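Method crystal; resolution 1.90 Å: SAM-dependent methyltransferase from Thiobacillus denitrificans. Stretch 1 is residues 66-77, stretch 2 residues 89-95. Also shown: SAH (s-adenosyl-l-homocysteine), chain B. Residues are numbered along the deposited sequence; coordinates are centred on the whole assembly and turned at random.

Stretch 1 (66-77) DLSQLFTEQAKR
Stretch 2 89-95: KFIHGDA

The two stretches meet as a strand end leading into a helix (69-77) packed against a strand (89-92), and together they bury 522 Å². The helix runs nearly antiparallel to the strand, at 165° between their N-to-C directions, with an axial approach of 8.2 Å. Asp66, by contrast, is extended (phi/psi -144/142) and pairs in parallel with His92, their CA atoms 5.3 Å apart; Leu67 and Gly93 follow in register, CA to CA 4.6 Å. Leu67 (-75/-23) and Ser68 (-80/129) then turn the chain into regular helix, while residues 89-92 keep phi between -120 and -85 and psi between 119 and 135. Gly93 is almost fully extended at 168/180.

Backbone hydrogen bonds fix the register. Asp66 N donates to Ile91 O at 3.0 Å, and Gly93 N donates to Asp66 O at 2.8 Å, both nearly straight, so Asp66 is held on both its polar backbone atoms by the residues flanking His92. His92 CA adds a CA-H...O contact to Asp66 O at 3.3 Å.

Two side chains extend this backbone pairing. His92, with chi1 t and chi2 -138°, sets its ring edge-on to Asp66 O and Leu67 O, and its NE2 donates to Leu67 O at 2.7 Å with a bent angle of 134°. Lys76 has rotamers m, t, t, m; its CA-to-CB bond points sideways, but the end of the side chain comes nearer to the strand, where Lys76 NZ donates to Phe90 O at 3.0 Å; its long aliphatic chain lets an exposed helix position reach a strand carbonyl. Waters complete the polar layer: one donates to Thr72 OG1 (2.8 Å) and Ile91 O (3.0 Å), another accepts from Lys76 NZ and Phe90 N, each at 3.0 Å.

Apolar packing centres on Phe90, whose CA-to-CB bond points toward the helix. With chi1 m and chi2 -77°, it presents a ring face to Ala75, whose CB lies 3.6 Å from the ring centroid and 12° off the normal. The small methyl permits this close approach. Thr72, chi1 m, also points toward the strand and sets CG2 4.4 Å from Phe90 CB. Over the His92 ring, Gln69 CB stands 4.2 Å from the centroid.

The helix start is braced locally. Ser68, chi1 t, is the N-cap, its OG accepting from Phe71 N at 3.0 Å, and Ser68 N donates to Asp66 OD2 at 2.8 Å. Thr72 N to Ser68 O (3.1 Å) begins the helical ladder, and Thr72 OG1 donates to the same Ser68 O at 2.9 Å.

The same junction holds S-adenosyl-L-homocysteine, the product form of a methyltransferase's cofactor. Asp66, chi1 t and chi2 87°, receives both ribose hydroxyls, O3' on OD1 at 2.7 Å and O2' on OD2 at 2.6 Å. From the other stretch, Asp94 OD1 (chi1 t, chi2 -16°) accepts from SAH N6 at 2.9 Å, and Ala95 N donates to SAH N1 at 2.9 Å, so the ligand bridges both segments.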

# COMPACT_ATOMS: atom_id res chain seq x y z
N ASP A 66 10.60 -21.60 44.13
CA ASP A 66 9.76 -22.05 43.05
C ASP A 66 8.62 -22.91 43.56
O ASP A 66 8.79 -23.74 44.49
CB ASP A 66 10.54 -22.80 41.97
CG ASP A 66 9.77 -22.84 40.62
OD1 ASP A 66 9.93 -21.88 39.82
OD2 ASP A 66 8.99 -23.82 40.35
N LEU A 67 7.46 -22.72 42.93
CA LEU A 67 6.24 -23.45 43.30
C LEU A 67 6.24 -24.92 42.82
O LEU A 67 5.48 -25.76 43.36
CB LEU A 67 5.03 -22.73 42.70
CG LEU A 67 3.64 -23.15 43.12
CD1 LEU A 67 3.55 -23.10 44.64
CD2 LEU A 67 2.57 -22.27 42.47
N SER A 68 7.02 -25.24 41.80
CA SER A 68 7.04 -26.62 41.28
C SER A 68 7.93 -27.53 42.15
O SER A 68 9.12 -27.23 42.40
CB SER A 68 7.60 -26.65 39.84
OG SER A 68 7.79 -28.01 39.43
N GLN A 69 7.39 -28.66 42.56
CA GLN A 69 8.15 -29.61 43.33
C GLN A 69 9.21 -30.26 42.47
O GLN A 69 10.38 -30.36 42.85
CB GLN A 69 7.22 -30.68 43.93
CG GLN A 69 7.91 -31.44 45.04
CD GLN A 69 7.00 -32.45 45.74
OE1 GLN A 69 5.88 -32.12 46.17
NE2 GLN A 69 7.48 -33.68 45.88
N LEU A 70 8.79 -30.68 41.28
CA LEU A 70 9.71 -31.26 40.29
C LEU A 70 10.90 -30.33 40.00
O LEU A 70 12.06 -30.74 40.14
CB LEU A 70 8.96 -31.60 38.98
CG LEU A 70 9.87 -32.19 37.87
CD1 LEU A 70 10.57 -33.47 38.34
CD2 LEU A 70 9.09 -32.43 36.59
N PHE A 71 10.60 -29.08 39.63
CA PHE A 71 11.67 -28.17 39.22
C PHE A 71 12.59 -27.81 40.41
O PHE A 71 13.80 -27.68 40.25
CB PHE A 71 11.15 -26.87 38.57
CG PHE A 71 10.23 -27.05 37.37
CD1 PHE A 71 10.20 -28.23 36.60
CD2 PHE A 71 9.39 -25.99 36.98
CE1 PHE A 71 9.34 -28.37 35.51
CE2 PHE A 71 8.53 -26.12 35.87
CZ PHE A 71 8.50 -27.32 35.16
N THR A 72 12.03 -27.71 41.61
CA THR A 72 12.84 -27.57 42.82
C THR A 72 13.83 -28.75 43.01
O THR A 72 15.02 -28.54 43.28
CB THR A 72 11.99 -27.36 44.09
OG1 THR A 72 11.27 -26.12 44.00
CG2 THR A 72 12.88 -27.31 45.33
N GLU A 73 13.34 -29.96 42.83
CA GLU A 73 14.19 -31.15 42.93
C GLU A 73 15.30 -31.14 41.89
O GLU A 73 16.45 -31.47 42.20
CB GLU A 73 13.36 -32.42 42.81
CG GLU A 73 12.44 -32.63 44.00
CD GLU A 73 11.39 -33.72 43.77
OE1 GLU A 73 11.23 -34.22 42.61
OE2 GLU A 73 10.71 -34.09 44.76
N GLN A 74 14.97 -30.67 40.67
CA GLN A 74 15.96 -30.58 39.60
C GLN A 74 17.00 -29.55 39.94
O GLN A 74 18.19 -29.77 39.71
CB GLN A 74 15.28 -30.23 38.25
CG GLN A 74 14.35 -31.37 37.77
CD GLN A 74 13.62 -31.07 36.48
OE1 GLN A 74 13.55 -29.90 36.03
NE2 GLN A 74 13.08 -32.13 35.85
N ALA A 75 16.56 -28.43 40.51
CA ALA A 75 17.49 -27.35 40.88
C ALA A 75 18.52 -27.85 41.90
O ALA A 75 19.72 -27.61 41.77
CB ALA A 75 16.72 -26.17 41.45
N LYS A 76 18.03 -28.56 42.88
CA LYS A 76 18.92 -29.17 43.91
C LYS A 76 19.90 -30.20 43.31
O LYS A 76 21.09 -30.19 43.63
CB LYS A 76 18.07 -29.80 44.98
CG LYS A 76 17.34 -28.79 45.86
CD LYS A 76 16.38 -29.57 46.76
CE LYS A 76 15.65 -28.71 47.78
NZ LYS A 76 16.59 -27.90 48.62
N ARG A 77 19.43 -31.04 42.39
CA ARG A 77 20.34 -31.96 41.69
C ARG A 77 21.36 -31.23 40.82
O ARG A 77 22.53 -31.65 40.73
CB ARG A 77 19.58 -32.96 40.84
CG ARG A 77 18.80 -33.96 41.63
CD ARG A 77 18.44 -35.16 40.76
NE ARG A 77 17.33 -34.83 39.85
CZ ARG A 77 16.04 -34.95 40.16
NH1 ARG A 77 15.65 -35.41 41.35
NH2 ARG A 77 15.11 -34.63 39.30
N LYS A 89 20.69 -21.98 47.37
CA LYS A 89 19.67 -22.70 48.13
C LYS A 89 18.37 -22.60 47.36
O LYS A 89 18.01 -21.52 46.90
CB LYS A 89 19.44 -22.03 49.50
CG LYS A 89 18.36 -22.68 50.38
N PHE A 90 17.67 -23.73 47.24
CA PHE A 90 16.37 -23.78 46.55
C PHE A 90 15.26 -24.16 47.48
O PHE A 90 15.39 -25.15 48.25
CB PHE A 90 16.45 -24.73 45.38
CG PHE A 90 17.44 -24.27 44.38
CD1 PHE A 90 17.12 -23.23 43.51
CD2 PHE A 90 18.73 -24.79 44.38
CE1 PHE A 90 18.05 -22.75 42.62
CE2 PHE A 90 19.65 -24.31 43.47
CZ PHE A 90 19.33 -23.29 42.60
N ILE A 91 14.18 -23.38 47.44
CA ILE A 91 13.08 -23.57 48.34
C ILE A 91 11.86 -23.86 47.53
O ILE A 91 11.54 -23.10 46.60
CB ILE A 91 12.84 -22.34 49.22
CG1 ILE A 91 14.05 -22.12 50.14
CG2 ILE A 91 11.57 -22.52 50.04
CD1 ILE A 91 14.00 -20.84 50.97
N HIS A 92 11.15 -24.93 47.90
CA HIS A 92 9.86 -25.22 47.28
C HIS A 92 8.78 -24.43 47.99
O HIS A 92 8.54 -24.60 49.18
CB HIS A 92 9.52 -26.70 47.26
CG HIS A 92 8.16 -26.99 46.70
ND1 HIS A 92 7.31 -27.90 47.26
CD2 HIS A 92 7.51 -26.45 45.64
CE1 HIS A 92 6.18 -27.94 46.56
NE2 HIS A 92 6.28 -27.07 45.57
N GLY A 93 8.10 -23.55 47.24
CA GLY A 93 7.01 -22.75 47.81
C GLY A 93 6.52 -21.59 46.96
O GLY A 93 7.01 -21.37 45.87
N ASP A 94 5.53 -20.88 47.49
CA ASP A 94 4.90 -19.75 46.81
C ASP A 94 5.73 -18.51 47.09
O ASP A 94 5.93 -18.16 48.24
CB ASP A 94 3.50 -19.57 47.38
CG ASP A 94 2.64 -18.58 46.58
OD1 ASP A 94 3.15 -17.79 45.76
OD2 ASP A 94 1.40 -18.61 46.78
N ALA A 95 6.19 -17.83 46.05
CA ALA A 95 7.02 -16.65 46.21
C ALA A 95 6.25 -15.32 46.38
O ALA A 95 6.86 -14.24 46.56
CB ALA A 95 7.97 -16.54 45.04
N SAH B . 12.97 -18.34 35.99
CA SAH B . 12.88 -19.79 35.56
CB SAH B . 11.44 -20.24 35.49
CG SAH B . 10.50 -19.49 34.53
SD SAH B . 8.96 -20.33 34.24
C SAH B . 13.58 -20.06 34.25
O SAH B . 13.78 -19.12 33.46
OXT SAH B . 13.95 -21.21 33.93
C5' SAH B . 7.82 -19.75 35.53
C4' SAH B . 8.15 -20.41 36.88
O4' SAH B . 7.36 -19.82 37.92
C3' SAH B . 7.89 -21.93 36.92
O3' SAH B . 9.11 -22.58 37.32
C2' SAH B . 6.79 -22.12 37.97
O2' SAH B . 6.99 -23.28 38.77
C1' SAH B . 7.00 -20.89 38.82
N9 SAH B . 5.88 -20.37 39.63
C8 SAH B . 4.59 -20.18 39.22
N7 SAH B . 3.88 -19.62 40.18
C5 SAH B . 4.77 -19.44 41.24
C6 SAH B . 4.62 -18.92 42.55
N6 SAH B . 3.43 -18.44 42.98
N1 SAH B . 5.70 -18.87 43.37
C2 SAH B . 6.88 -19.36 42.92
N3 SAH B . 7.12 -19.90 41.71
C4 SAH B . 6.01 -19.90 40.90
O HOH W 1 13.09 -24.06 44.20
O HOH W 2 19.05 -26.24 48.23